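Local coordinates for protein metallophosphoesterase (Sphaerobacter thermophilus, PDB 3RQZ) that binds two zinc ions in a calcineurin-like phosphoesterase fold of the YfcE family and probably acts as a phosphatase, at residues A[31-36]-A[57-62]; A[129-134]-A[163-168]; A[154-159]-A[167-172]. All coordinates share one frame; numbering follows the deposited sequence.

Interaction 1 of 3, residues A[31-36]-A[57-62]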
ATOM      1  N   ASP A  31      10.883  -8.377   8.921  1.00 29.74           N
ATOM      2  CA  ASP A  31      11.078  -7.563   7.715  1.00 28.25           C
ATOM      3  C   ASP A  31       9.776  -6.821   7.440  1.00 26.89           C
ATOM      4  O   ASP A  31       8.712  -7.213   7.914  1.00 26.19           O
ATOM      5  CB  ASP A  31      11.488  -8.419   6.493  1.00 28.47           C
ATOM      6  CG  ASP A  31      12.170  -7.601   5.366  1.00 28.61           C
ATOM      7  OD1 ASP A  31      12.473  -6.387   5.539  1.00 28.61           O
ATOM      8  OD2 ASP A  31      12.406  -8.191   4.281  1.00 28.81           O
ATOM      9  N   ILE A  32       9.887  -5.715   6.714  1.00 24.66           N
ATOM     10  CA  ILE A  32       8.746  -4.885   6.335  1.00 23.41           C
ATOM     11  C   ILE A  32       8.794  -4.664   4.816  1.00 22.72           C
ATOM     12  O   ILE A  32       9.846  -4.293   4.261  1.00 22.21           O
ATOM     13  CB  ILE A  32       8.765  -3.568   7.121  1.00 23.70           C
ATOM     14  CG1 ILE A  32       8.527  -3.860   8.626  1.00 25.82           C
ATOM     15  CG2 ILE A  32       7.746  -2.533   6.541  1.00 22.47           C
ATOM     16  CD1 ILE A  32       8.898  -2.706   9.569  1.00 29.83           C
ATOM     17  N   TRP A  33       7.687  -4.946   4.133  1.00 21.89           N
ATOM     18  CA  TRP A  33       7.623  -4.743   2.685  1.00 21.99           C
ATOM     19  C   TRP A  33       6.633  -3.644   2.330  1.00 21.35           C
ATOM     20  O   TRP A  33       5.502  -3.672   2.805  1.00 21.31           O
ATOM     21  CB  TRP A  33       7.146  -5.996   1.948  1.00 22.25           C
ATOM     22  CG  TRP A  33       7.950  -7.242   2.111  1.00 23.30           C
ATOM     23  CD1 TRP A  33       9.206  -7.382   2.662  1.00 24.55           C
ATOM     24  CD2 TRP A  33       7.565  -8.532   1.657  1.00 23.77           C
ATOM     25  NE1 TRP A  33       9.597  -8.702   2.598  1.00 24.56           N
ATOM     26  CE2 TRP A  33       8.619  -9.425   1.971  1.00 25.07           C
ATOM     27  CE3 TRP A  33       6.425  -9.030   1.011  1.00 26.18           C
ATOM     28  CZ2 TRP A  33       8.557 -10.801   1.682  1.00 26.89           C
ATOM     29  CZ3 TRP A  33       6.374 -10.420   0.708  1.00 28.36           C
ATOM     30  CH2 TRP A  33       7.423 -11.271   1.060  1.00 26.66           C
ATOM     31  N   SER A  34       7.056  -2.693   1.498  1.00 20.01           N
ATOM     32  CA  SER A  34       6.185  -1.604   1.059  1.00 20.02           C
ATOM     33  C   SER A  34       5.764  -1.799  -0.396  1.00 20.64           C
ATOM     34  O   SER A  34       6.602  -2.011  -1.292  1.00 20.57           O
ATOM     35  CB  SER A  34       6.887  -0.249   1.236  1.00 19.80           C
ATOM     36  OG  SER A  34       6.171   0.814   0.573  1.00 22.50           O
ATOM     37  N   LEU A  35       4.460  -1.721  -0.635  1.00 20.77           N
ATOM     38  CA  LEU A  35       3.939  -1.831  -1.978  1.00 21.07           C
ATOM     39  C   LEU A  35       3.687  -0.479  -2.646  1.00 20.55           C
ATOM     40  O   LEU A  35       2.996  -0.401  -3.657  1.00 20.69           O
ATOM     41  CB  LEU A  35       2.663  -2.702  -1.960  1.00 21.42           C
ATOM     42  CG  LEU A  35       2.845  -4.212  -1.945  1.00 24.19           C
ATOM     43  CD1 LEU A  35       3.843  -4.691  -0.884  1.00 24.24           C
ATOM     44  CD2 LEU A  35       1.458  -4.975  -1.803  1.00 27.50           C
ATOM     45  N   GLY A  36       4.277   0.589  -2.122  1.00 20.84           N
ATOM     46  CA  GLY A  36       4.244   1.862  -2.847  1.00 20.85           C
ATOM     47  C   GLY A  36       3.111   2.769  -2.433  1.00 20.85           C
ATOM     48  O   GLY A  36       2.314   2.422  -1.530  1.00 20.58           O
ATOM     49  N   PRO A  57      14.247  -2.437   3.516  1.00 20.16           N
ATOM     50  CA  PRO A  57      15.447  -2.537   2.653  1.00 20.83           C
ATOM     51  C   PRO A  57      15.358  -3.615   1.548  1.00 21.07           C
ATOM     52  O   PRO A  57      16.120  -3.558   0.590  1.00 22.03           O
ATOM     53  CB  PRO A  57      16.571  -2.885   3.646  1.00 21.13           C
ATOM     54  CG  PRO A  57      15.833  -3.641   4.840  1.00 20.68           C
ATOM     55  CD  PRO A  57      14.533  -2.827   4.920  1.00 20.31           C
ATOM     56  N   ASN A  58      14.460  -4.584   1.673  1.00 20.80           N
ATOM     57  CA  ASN A  58      14.419  -5.681   0.693  1.00 21.57           C
ATOM     58  C   ASN A  58      13.321  -5.542  -0.345  1.00 21.62           C
ATOM     59  O   ASN A  58      13.562  -5.831  -1.520  1.00 23.24           O
ATOM     60  CB  ASN A  58      14.294  -7.048   1.408  1.00 21.95           C
ATOM     61  CG  ASN A  58      15.474  -7.340   2.299  1.00 23.57           C
ATOM     62  OD1 ASN A  58      16.631  -7.307   1.855  1.00 26.69           O
ATOM     63  ND2 ASN A  58      15.201  -7.630   3.568  1.00 25.52           N
ATOM     64  N   ILE A  59      12.119  -5.139   0.077  1.00 19.83           N
ATOM     65  CA  ILE A  59      10.978  -5.034  -0.832  1.00 21.13           C
ATOM     66  C   ILE A  59      10.333  -3.665  -0.629  1.00 20.15           C
ATOM     67  O   ILE A  59       9.770  -3.390   0.423  1.00 21.22           O
ATOM     68  CB  ILE A  59       9.921  -6.173  -0.625  1.00 21.76           C
ATOM     69  CG1 ILE A  59      10.525  -7.569  -0.846  1.00 24.17           C
ATOM     70  CG2 ILE A  59       8.686  -5.985  -1.579  1.00 22.73           C
ATOM     71  CD1 ILE A  59      10.661  -7.930  -2.286  1.00 28.17           C
ATOM     72  N   SER A  60      10.459  -2.798  -1.624  1.00 19.90           N
ATOM     73  CA  SER A  60       9.852  -1.469  -1.586  1.00 19.34           C
ATOM     74  C   SER A  60       9.646  -1.077  -3.046  1.00 19.53           C
ATOM     75  O   SER A  60      10.611  -0.770  -3.757  1.00 18.99           O
ATOM     76  CB  SER A  60      10.794  -0.458  -0.902  1.00 19.64           C
ATOM     77  OG  SER A  60      10.201   0.847  -0.819  1.00 20.81           O
ATOM     78  N   VAL A  61       8.401  -1.138  -3.520  1.00 19.40           N
ATOM     79  CA  VAL A  61       8.149  -0.898  -4.915  1.00 19.17           C
ATOM     80  C   VAL A  61       7.419   0.460  -5.061  1.00 19.80           C
ATOM     81  O   VAL A  61       6.828   0.954  -4.109  1.00 20.86           O
ATOM     82  CB  VAL A  61       7.378  -2.114  -5.599  1.00 18.71           C
ATOM     83  CG1 VAL A  61       8.235  -3.423  -5.539  1.00 19.28           C
ATOM     84  CG2 VAL A  61       6.013  -2.350  -4.969  1.00 19.67           C
ATOM     85  N   ILE A  62       7.524   1.078  -6.233  1.00 20.36           N
ATOM     86  CA  ILE A  62       7.018   2.419  -6.444  1.00 20.30           C
ATOM     87  C   ILE A  62       5.516   2.305  -6.702  1.00 20.14           C
ATOM     88  O   ILE A  62       5.058   1.308  -7.300  1.00 21.47           O
ATOM     89  CB  ILE A  62       7.757   3.098  -7.638  1.00 20.92           C
ATOM     90  CG1 ILE A  62       7.353   4.548  -7.779  1.00 22.26           C
ATOM     91  CG2 ILE A  62       7.493   2.391  -8.997  1.00 20.22           C
ATOM     92  CD1 ILE A  62       8.495   5.478  -7.663  1.00 26.05           C
TER
HETATM   93  O   HOH W   1      12.087  -5.072   3.037  1.00 22.52           O
HETATM   94  O   HOH W   2       7.559   1.438  -1.510  1.00 20.05           O
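W33 and S34 run beside I59 and S60 as neighbouring parallel strands of a beta-alpha-beta unit, strand 31-34, helix 45-55, strand 59-60, in the calcineurin-like phosphoesterase fold. Backbone bonds hold the pair: S34 N gives to I59 O at 3.0 Å, and V61 N gives to S34 O. Toward D37, a zinc ligand, G36 (phi 94°) has backbone angles that would press a CB against the carbonyl O of L35, and it would probably also crowd V61 O.

Apolar packing fills the face that W33 shares with I59. Chi1 of -59° directs W33 CG to that face, anti to the carbonyl carbon. The two side chains lie side by side, I59 CG1 sitting over the five-membered ring, 3.7 Å from its centroid, a CH-pi contact. V115 of strand 113-116 packs against I59 and V61 as well.

Polar contacts close the D31 end. N58 ND2 reaches D31 OD2 at 2.9 Å, from above the carboxylate, while the carboxylate and amide planes stand 83° apart; a weak bond from W33 NE1 arrives at the same oxygen. One water gives to D31 OD1 and I32 O and accepts from N58 N. At the far end S60 OG bonds Y100 OH, and a second water bonds S34 OG, S60 OG and V61 O, the last at 2.7 Å from the water oxygen.

Interaction 2 of 3, residues A[129-134]-A[163-168]; sequences YNARIA and LSNVAP
A131, at the start of helix 131-137, backs onto N165 with their CA atoms 5.1 Å apart, and the touching parts of the two segments run nearly antiparallel, their directions 168° apart. Residues 164-168 leave helix 159-163 as an irregular turn. There N165, with positive phi (61°), is the C-prime residue of a Schellman motif, its N bonded to A162 O and V166 N to E161 O. On the opposing segment N130 is the N-cap just before helix 131-137, and its OD1 accepts from I133 N at 3.1 Å. The contact therefore joins the first turn of one helix to the turn that ends another.

A131 CB points at the loop and meets V166 O at 3.4 Å and N165 CA at 3.7 Å. N165 CG is anti to the backbone N (chi1 -164°), and OD1 beyond it also touches A131 CB. P168 lays CG and CD against the chain at the helix start, CG 3.8 Å from Y129 O and CD near A131 N. P168 also packs on strand 154-158.

A water accepts from R132 N and gives a weak bond to N165 OD1. With that long water link as the polar bridge, the join rests mainly on van der Waals contact of a methyl group and a proline ring, consistent with a small interface at the protein surface.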
ATOM      1  N   TYR A 129      -9.631  -5.858  -8.548  1.00 26.73           N
ATOM      2  CA  TYR A 129     -10.729  -5.911  -7.574  1.00 27.41           C
ATOM      3  C   TYR A 129     -11.862  -6.865  -7.951  1.00 27.71           C
ATOM      4  O   TYR A 129     -12.918  -6.883  -7.290  1.00 27.38           O
ATOM      5  CB  TYR A 129     -11.298  -4.512  -7.279  1.00 27.60           C
ATOM      6  CG  TYR A 129     -11.698  -3.751  -8.528  1.00 29.08           C
ATOM      7  CD1 TYR A 129     -12.894  -4.051  -9.206  1.00 31.35           C
ATOM      8  CD2 TYR A 129     -10.885  -2.748  -9.042  1.00 30.24           C
ATOM      9  CE1 TYR A 129     -13.271  -3.359 -10.351  1.00 31.65           C
ATOM     10  CE2 TYR A 129     -11.249  -2.045 -10.208  1.00 31.78           C
ATOM     11  CZ  TYR A 129     -12.439  -2.357 -10.849  1.00 31.66           C
ATOM     12  OH  TYR A 129     -12.813  -1.690 -11.995  1.00 29.80           O
ATOM     13  N   ASN A 130     -11.683  -7.620  -9.030  1.00 28.02           N
ATOM     14  CA  ASN A 130     -12.673  -8.634  -9.405  1.00 28.61           C
ATOM     15  C   ASN A 130     -12.008  -9.886 -10.011  1.00 28.55           C
ATOM     16  O   ASN A 130     -10.786  -9.899 -10.257  1.00 27.34           O
ATOM     17  CB  ASN A 130     -13.780  -8.040 -10.321  1.00 29.36           C
ATOM     18  CG  ASN A 130     -13.224  -7.491 -11.652  1.00 29.99           C
ATOM     19  OD1 ASN A 130     -12.151  -7.878 -12.091  1.00 29.70           O
ATOM     20  ND2 ASN A 130     -13.963  -6.566 -12.281  1.00 29.93           N
ATOM     21  N   ALA A 131     -12.798 -10.928 -10.252  1.00 28.85           N
ATOM     22  CA  ALA A 131     -12.237 -12.185 -10.769  1.00 29.69           C
ATOM     23  C   ALA A 131     -11.680 -12.084 -12.201  1.00 29.89           C
ATOM     24  O   ALA A 131     -10.637 -12.687 -12.509  1.00 29.54           O
ATOM     25  CB  ALA A 131     -13.273 -13.324 -10.667  1.00 29.78           C
ATOM     26  N   ARG A 132     -12.383 -11.321 -13.038  0.50 30.07           N
ATOM     27  CA  ARG A 132     -12.024 -11.067 -14.441  0.50 30.41           C
ATOM     28  C   ARG A 132     -10.572 -10.601 -14.584  0.50 29.62           C
ATOM     29  O   ARG A 132      -9.777 -11.189 -15.326  0.50 29.58           O
ATOM     30  CB  ARG A 132     -12.978 -10.003 -15.016  0.50 30.82           C
ATOM     31  CG  ARG A 132     -12.990  -9.882 -16.531  0.50 33.26           C
ATOM     32  CD  ARG A 132     -14.106  -8.935 -16.965  0.50 36.18           C
ATOM     33  NE  ARG A 132     -15.218  -8.995 -16.016  0.50 38.57           N
ATOM     34  CZ  ARG A 132     -15.572  -8.003 -15.210  0.50 38.97           C
ATOM     35  NH1 ARG A 132     -14.934  -6.848 -15.261  0.50 39.86           N
ATOM     36  NH2 ARG A 132     -16.585  -8.158 -14.369  0.50 39.72           N
ATOM     37  N   ILE A 133     -10.239  -9.550 -13.848  1.00 29.22           N
ATOM     38  CA  ILE A 133      -8.917  -8.939 -13.893  1.00 28.62           C
ATOM     39  C   ILE A 133      -7.931  -9.850 -13.156  1.00 28.49           C
ATOM     40  O   ILE A 133      -6.822 -10.036 -13.623  1.00 28.85           O
ATOM     41  CB  ILE A 133      -8.909  -7.440 -13.432  1.00 28.48           C
ATOM     42  CG1 ILE A 133      -9.843  -6.578 -14.313  1.00 28.85           C
ATOM     43  CG2 ILE A 133      -7.488  -6.863 -13.384  1.00 27.33           C
ATOM     44  CD1 ILE A 133      -9.449  -6.541 -15.881  1.00 30.45           C
ATOM     45  N   ALA A 134      -8.360 -10.476 -12.065  1.00 28.44           N
ATOM     46  CA  ALA A 134      -7.462 -11.415 -11.347  1.00 28.74           C
ATOM     47  C   ALA A 134      -7.034 -12.534 -12.286  1.00 29.08           C
ATOM     48  O   ALA A 134      -5.844 -12.886 -12.374  1.00 28.40           O
ATOM     49  CB  ALA A 134      -8.153 -12.000 -10.099  1.00 28.67           C
ATOM     50  N   LEU A 163     -10.111 -18.125 -12.070  1.00 36.49           N
ATOM     51  CA  LEU A 163     -10.329 -18.729 -13.396  1.00 38.55           C
ATOM     52  C   LEU A 163     -11.760 -19.229 -13.593  1.00 39.90           C
ATOM     53  O   LEU A 163     -12.229 -19.327 -14.731  1.00 40.72           O
ATOM     54  CB  LEU A 163      -9.321 -19.845 -13.685  1.00 39.13           C
ATOM     55  CG  LEU A 163      -7.836 -19.465 -13.841  1.00 40.19           C
ATOM     56  CD1 LEU A 163      -6.978 -20.729 -13.992  1.00 40.43           C
ATOM     57  CD2 LEU A 163      -7.558 -18.475 -14.991  1.00 41.98           C
ATOM     58  N   SER A 164     -12.450 -19.544 -12.496  1.00 40.62           N
ATOM     59  CA  SER A 164     -13.858 -19.940 -12.549  1.00 41.77           C
ATOM     60  C   SER A 164     -14.775 -18.772 -12.242  1.00 41.38           C
ATOM     61  O   SER A 164     -15.955 -18.973 -11.960  1.00 41.52           O
ATOM     62  CB  SER A 164     -14.144 -21.072 -11.557  1.00 42.27           C
ATOM     63  OG  SER A 164     -13.183 -22.094 -11.712  1.00 45.11           O
ATOM     64  N   ASN A 165     -14.220 -17.562 -12.273  1.00 41.13           N
ATOM     65  CA  ASN A 165     -14.967 -16.325 -12.047  1.00 40.80           C
ATOM     66  C   ASN A 165     -15.650 -16.197 -10.664  1.00 40.42           C
ATOM     67  O   ASN A 165     -16.689 -15.533 -10.515  1.00 40.89           O
ATOM     68  CB  ASN A 165     -15.960 -16.102 -13.196  1.00 42.21           C
ATOM     69  CG  ASN A 165     -16.490 -14.695 -13.243  1.00 43.55           C
ATOM     70  OD1 ASN A 165     -15.735 -13.730 -13.434  1.00 45.80           O
ATOM     71  ND2 ASN A 165     -17.792 -14.562 -13.054  1.00 44.50           N
ATOM     72  N   VAL A 166     -15.046 -16.809  -9.648  1.00 39.04           N
ATOM     73  CA  VAL A 166     -15.498 -16.679  -8.256  1.00 37.54           C
ATOM     74  C   VAL A 166     -14.976 -15.354  -7.689  1.00 35.98           C
ATOM     75  O   VAL A 166     -13.779 -15.040  -7.817  1.00 33.68           O
ATOM     76  CB  VAL A 166     -15.018 -17.893  -7.401  1.00 37.93           C
ATOM     77  CG1 VAL A 166     -15.371 -17.705  -5.926  1.00 39.65           C
ATOM     78  CG2 VAL A 166     -15.651 -19.193  -7.929  1.00 40.35           C
ATOM     79  N   ALA A 167     -15.877 -14.568  -7.099  1.00 34.45           N
ATOM     80  CA  ALA A 167     -15.523 -13.274  -6.510  1.00 34.19           C
ATOM     81  C   ALA A 167     -14.334 -13.362  -5.508  1.00 33.07           C
ATOM     82  O   ALA A 167     -14.216 -14.363  -4.778  1.00 32.91           O
ATOM     83  CB  ALA A 167     -16.778 -12.648  -5.837  1.00 34.58           C
ATOM     84  N   PRO A 168     -13.440 -12.332  -5.483  1.00 31.65           N
ATOM     85  CA  PRO A 168     -12.356 -12.300  -4.475  1.00 30.85           C
ATOM     86  C   PRO A 168     -12.925 -12.091  -3.077  1.00 30.25           C
ATOM     87  O   PRO A 168     -14.056 -11.651  -2.945  1.00 30.55           O
ATOM     88  CB  PRO A 168     -11.531 -11.065  -4.839  1.00 30.20           C
ATOM     89  CG  PRO A 168     -12.193 -10.409  -5.986  1.00 31.08           C
ATOM     90  CD  PRO A 168     -13.354 -11.217  -6.454  1.00 31.76           C
TER
HETATM   91  O   HOH W   3     -15.326 -10.422 -12.556  1.00 37.71           O

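Interaction 3 of 3, residues A[154-159]-A[167-172]; sequences PLYIRE and APHHPN
H169 N donates to Y156 O at 2.8 Å and 173°, nearly straight, and Y156 N returns a longer bond to H169 O. The two bonds make a single antiparallel bridge, a hydrogen-bonded pair, by which the loop 167-172 crosses beside strand 154-158 and pairs with it at one point. That strand is an edge strand of a five-stranded mixed sheet in the phosphoesterase fold. H169 O is also approached by L155 CA in a CA-H...O contact.

Side chains pack around the bridge. Chi1 of 64° sets Y156 CG between the backbone N and the carbonyl carbon. The phenol ring beyond it meets H169, whose CB sits over one face, offset toward the rim, 3.4 Å from Y156 CZ. The two rings are nearly parallel, 9° apart, but displaced until little of one lies over the other. P171 CB meets the same phenol at its edge, near the ring plane, 3.9 Å from CE1. The polar ends have partners beyond the contact: Y156 OH bonds E175, H169 NE2 bonds E161 and H170 NE2 bonds D196. An alanine in place of Y156 would probably open a gap beside H169 CB and P171 CB and leave E175 without its phenol partner.

On the other side P168 wedges between L155 and I157, its CB 3.6 Å from L155 CD1. Toward the P154 end, H170 CD2 comes near P154 O, and P171 CG packs on P154 CB at 3.8 Å.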
ATOM      1  N   PRO A 154      -8.276  -4.486   1.428  1.00 22.65           N
ATOM      2  CA  PRO A 154      -7.637  -5.791   1.518  1.00 22.84           C
ATOM      3  C   PRO A 154      -8.436  -6.846   0.750  1.00 23.85           C
ATOM      4  O   PRO A 154      -9.659  -6.745   0.630  1.00 24.41           O
ATOM      5  CB  PRO A 154      -7.578  -6.073   3.036  1.00 22.82           C
ATOM      6  CG  PRO A 154      -8.685  -5.267   3.606  1.00 22.62           C
ATOM      7  CD  PRO A 154      -8.796  -4.025   2.730  1.00 22.73           C
ATOM      8  N   LEU A 155      -7.735  -7.851   0.230  1.00 24.06           N
ATOM      9  CA  LEU A 155      -8.307  -8.777  -0.737  1.00 25.46           C
ATOM     10  C   LEU A 155      -7.431 -10.024  -0.811  1.00 25.79           C
ATOM     11  O   LEU A 155      -6.207  -9.944  -0.624  1.00 25.53           O
ATOM     12  CB  LEU A 155      -8.341  -8.110  -2.135  1.00 25.54           C
ATOM     13  CG  LEU A 155      -8.804  -8.914  -3.356  1.00 26.97           C
ATOM     14  CD1 LEU A 155      -9.680  -8.078  -4.307  1.00 27.50           C
ATOM     15  CD2 LEU A 155      -7.620  -9.516  -4.140  1.00 28.56           C
ATOM     16  N   TYR A 156      -8.059 -11.171  -1.075  1.00 26.19           N
ATOM     17  CA  TYR A 156      -7.345 -12.342  -1.529  1.00 26.86           C
ATOM     18  C   TYR A 156      -8.207 -13.147  -2.505  1.00 27.50           C
ATOM     19  O   TYR A 156      -9.435 -13.225  -2.367  1.00 27.96           O
ATOM     20  CB  TYR A 156      -6.828 -13.218  -0.360  1.00 27.04           C
ATOM     21  CG  TYR A 156      -7.880 -13.859   0.533  1.00 27.84           C
ATOM     22  CD1 TYR A 156      -8.283 -13.234   1.719  1.00 28.69           C
ATOM     23  CD2 TYR A 156      -8.449 -15.097   0.205  1.00 26.88           C
ATOM     24  CE1 TYR A 156      -9.246 -13.810   2.539  1.00 30.82           C
ATOM     25  CE2 TYR A 156      -9.405 -15.706   1.031  1.00 30.02           C
ATOM     26  CZ  TYR A 156      -9.791 -15.054   2.198  1.00 31.07           C
ATOM     27  OH  TYR A 156     -10.730 -15.613   3.013  1.00 33.16           O
ATOM     28  N   ILE A 157      -7.559 -13.728  -3.504  1.00 27.40           N
ATOM     29  CA  ILE A 157      -8.255 -14.658  -4.416  1.00 28.32           C
ATOM     30  C   ILE A 157      -7.278 -15.769  -4.815  1.00 28.47           C
ATOM     31  O   ILE A 157      -6.115 -15.487  -5.043  1.00 27.25           O
ATOM     32  CB  ILE A 157      -8.807 -13.907  -5.657  1.00 28.31           C
ATOM     33  CG1 ILE A 157      -9.716 -14.813  -6.493  1.00 29.84           C
ATOM     34  CG2 ILE A 157      -7.639 -13.268  -6.496  1.00 28.35           C
ATOM     35  CD1 ILE A 157     -10.585 -14.014  -7.517  1.00 31.39           C
ATOM     36  N   ARG A 158      -7.742 -17.023  -4.833  1.00 29.18           N
ATOM     37  CA  ARG A 158      -6.943 -18.130  -5.376  1.00 30.29           C
ATOM     38  C   ARG A 158      -7.092 -18.250  -6.910  1.00 30.45           C
ATOM     39  O   ARG A 158      -8.068 -17.786  -7.501  1.00 30.02           O
ATOM     40  CB  ARG A 158      -7.253 -19.461  -4.669  1.00 30.39           C
ATOM     41  CG  ARG A 158      -6.155 -20.516  -4.847  1.00 34.51           C
ATOM     42  CD  ARG A 158      -6.229 -21.648  -3.835  1.00 41.02           C
ATOM     43  NE  ARG A 158      -7.605 -21.955  -3.487  1.00 44.73           N
ATOM     44  CZ  ARG A 158      -8.236 -23.071  -3.820  1.00 49.95           C
ATOM     45  NH1 ARG A 158      -9.508 -23.237  -3.460  1.00 52.13           N
ATOM     46  NH2 ARG A 158      -7.596 -24.034  -4.493  1.00 53.28           N
ATOM     47  N   GLU A 159      -6.103 -18.862  -7.542  1.00 30.50           N
ATOM     48  CA  GLU A 159      -6.070 -18.966  -9.003  1.00 31.80           C
ATOM     49  C   GLU A 159      -7.284 -19.712  -9.567  1.00 32.68           C
ATOM     50  O   GLU A 159      -7.906 -19.247 -10.526  1.00 32.51           O
ATOM     51  CB  GLU A 159      -4.758 -19.615  -9.443  1.00 31.53           C
ATOM     52  CG  GLU A 159      -4.592 -19.785 -10.941  1.00 33.62           C
ATOM     53  CD  GLU A 159      -3.233 -20.378 -11.325  1.00 37.26           C
ATOM     54  OE1 GLU A 159      -2.730 -21.272 -10.600  1.00 40.48           O
ATOM     55  OE2 GLU A 159      -2.662 -19.962 -12.352  1.00 36.55           O
ATOM     56  N   ALA A 167     -15.877 -14.568  -7.099  1.00 34.45           N
ATOM     57  CA  ALA A 167     -15.523 -13.274  -6.510  1.00 34.19           C
ATOM     58  C   ALA A 167     -14.334 -13.362  -5.508  1.00 33.07           C
ATOM     59  O   ALA A 167     -14.216 -14.363  -4.778  1.00 32.91           O
ATOM     60  CB  ALA A 167     -16.778 -12.648  -5.837  1.00 34.58           C
ATOM     61  N   PRO A 168     -13.440 -12.332  -5.483  1.00 31.65           N
ATOM     62  CA  PRO A 168     -12.356 -12.300  -4.475  1.00 30.85           C
ATOM     63  C   PRO A 168     -12.925 -12.091  -3.077  1.00 30.25           C
ATOM     64  O   PRO A 168     -14.056 -11.651  -2.945  1.00 30.55           O
ATOM     65  CB  PRO A 168     -11.531 -11.065  -4.839  1.00 30.20           C
ATOM     66  CG  PRO A 168     -12.193 -10.409  -5.986  1.00 31.08           C
ATOM     67  CD  PRO A 168     -13.354 -11.217  -6.454  1.00 31.76           C
ATOM     68  N   HIS A 169     -12.132 -12.370  -2.054  1.00 29.55           N
ATOM     69  CA  HIS A 169     -12.597 -12.319  -0.674  1.00 29.80           C
ATOM     70  C   HIS A 169     -12.092 -11.044  -0.040  1.00 29.12           C
ATOM     71  O   HIS A 169     -10.964 -10.649  -0.278  1.00 28.61           O
ATOM     72  CB  HIS A 169     -12.051 -13.523   0.108  1.00 30.23           C
ATOM     73  CG  HIS A 169     -12.426 -14.849  -0.475  1.00 32.58           C
ATOM     74  ND1 HIS A 169     -13.465 -15.605   0.018  1.00 35.35           N
ATOM     75  CD2 HIS A 169     -11.898 -15.559  -1.507  1.00 33.06           C
ATOM     76  CE1 HIS A 169     -13.568 -16.722  -0.685  1.00 35.25           C
ATOM     77  NE2 HIS A 169     -12.635 -16.715  -1.621  1.00 33.94           N
ATOM     78  N   HIS A 170     -12.936 -10.408   0.772  1.00 28.91           N
ATOM     79  CA  HIS A 170     -12.530  -9.267   1.576  1.00 29.61           C
ATOM     80  C   HIS A 170     -12.300  -9.778   2.996  1.00 29.54           C
ATOM     81  O   HIS A 170     -13.259 -10.072   3.705  1.00 30.25           O
ATOM     82  CB  HIS A 170     -13.637  -8.192   1.567  1.00 30.78           C
ATOM     83  CG  HIS A 170     -13.350  -7.018   2.456  1.00 31.80           C
ATOM     84  ND1 HIS A 170     -13.879  -6.898   3.723  1.00 35.17           N
ATOM     85  CD2 HIS A 170     -12.609  -5.904   2.255  1.00 31.72           C
ATOM     86  CE1 HIS A 170     -13.473  -5.764   4.267  1.00 34.42           C
ATOM     87  NE2 HIS A 170     -12.692  -5.145   3.400  1.00 32.99           N
ATOM     88  N   PRO A 171     -11.030  -9.911   3.418  1.00 29.88           N
ATOM     89  CA  PRO A 171     -10.766 -10.472   4.749  1.00 30.05           C
ATOM     90  C   PRO A 171     -11.199  -9.534   5.873  1.00 31.43           C
ATOM     91  O   PRO A 171     -11.156  -8.294   5.727  1.00 31.68           O
ATOM     92  CB  PRO A 171      -9.237 -10.644   4.766  1.00 29.85           C
ATOM     93  CG  PRO A 171      -8.741  -9.576   3.804  1.00 29.30           C
ATOM     94  CD  PRO A 171      -9.795  -9.453   2.740  1.00 29.10           C
ATOM     95  N   ASN A 172     -11.637 -10.132   6.974  1.00 32.61           N
ATOM     96  CA  ASN A 172     -12.019  -9.389   8.172  1.00 33.84           C
ATOM     97  C   ASN A 172     -10.771  -9.138   8.982  1.00 32.79           C
ATOM     98  O   ASN A 172      -9.719  -9.722   8.714  1.00 32.15           O
ATOM     99  CB  ASN A 172     -12.969 -10.229   9.041  1.00 34.77           C
ATOM    100  CG  ASN A 172     -14.155 -10.789   8.277  1.00 39.21           C
ATOM    101  OD1 ASN A 172     -14.392 -12.004   8.306  1.00 43.48           O
ATOM    102  ND2 ASN A 172     -14.940  -9.913   7.640  1.00 41.66           N
TER

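In the fold
Interaction 1 is the buried core contact, near the centre of the chain, where G36 lies about 8 Å from a zinc ion (side-chain position to metal); interaction 2 lies at the surface and interaction 3 is partly buried. Interactions 2 and 3 share A167 and P168 and touch one another, as where V166 O meets I157 CD1 at 3.4 Å, so the same loop packs against helix 131-137 and strand 154-158. Interaction 1 stands apart, its nearest atoms about 9 Å from interaction 3. Its chemistry is parallel-strand bonding within a sheet; interaction 3 adds one antiparallel bridge and ring packing at a sheet edge. Interaction 2 has van der Waals contacts, several with backbone oxygens and nitrogens, and a weak water link, without direct hydrogen bonds between its segments.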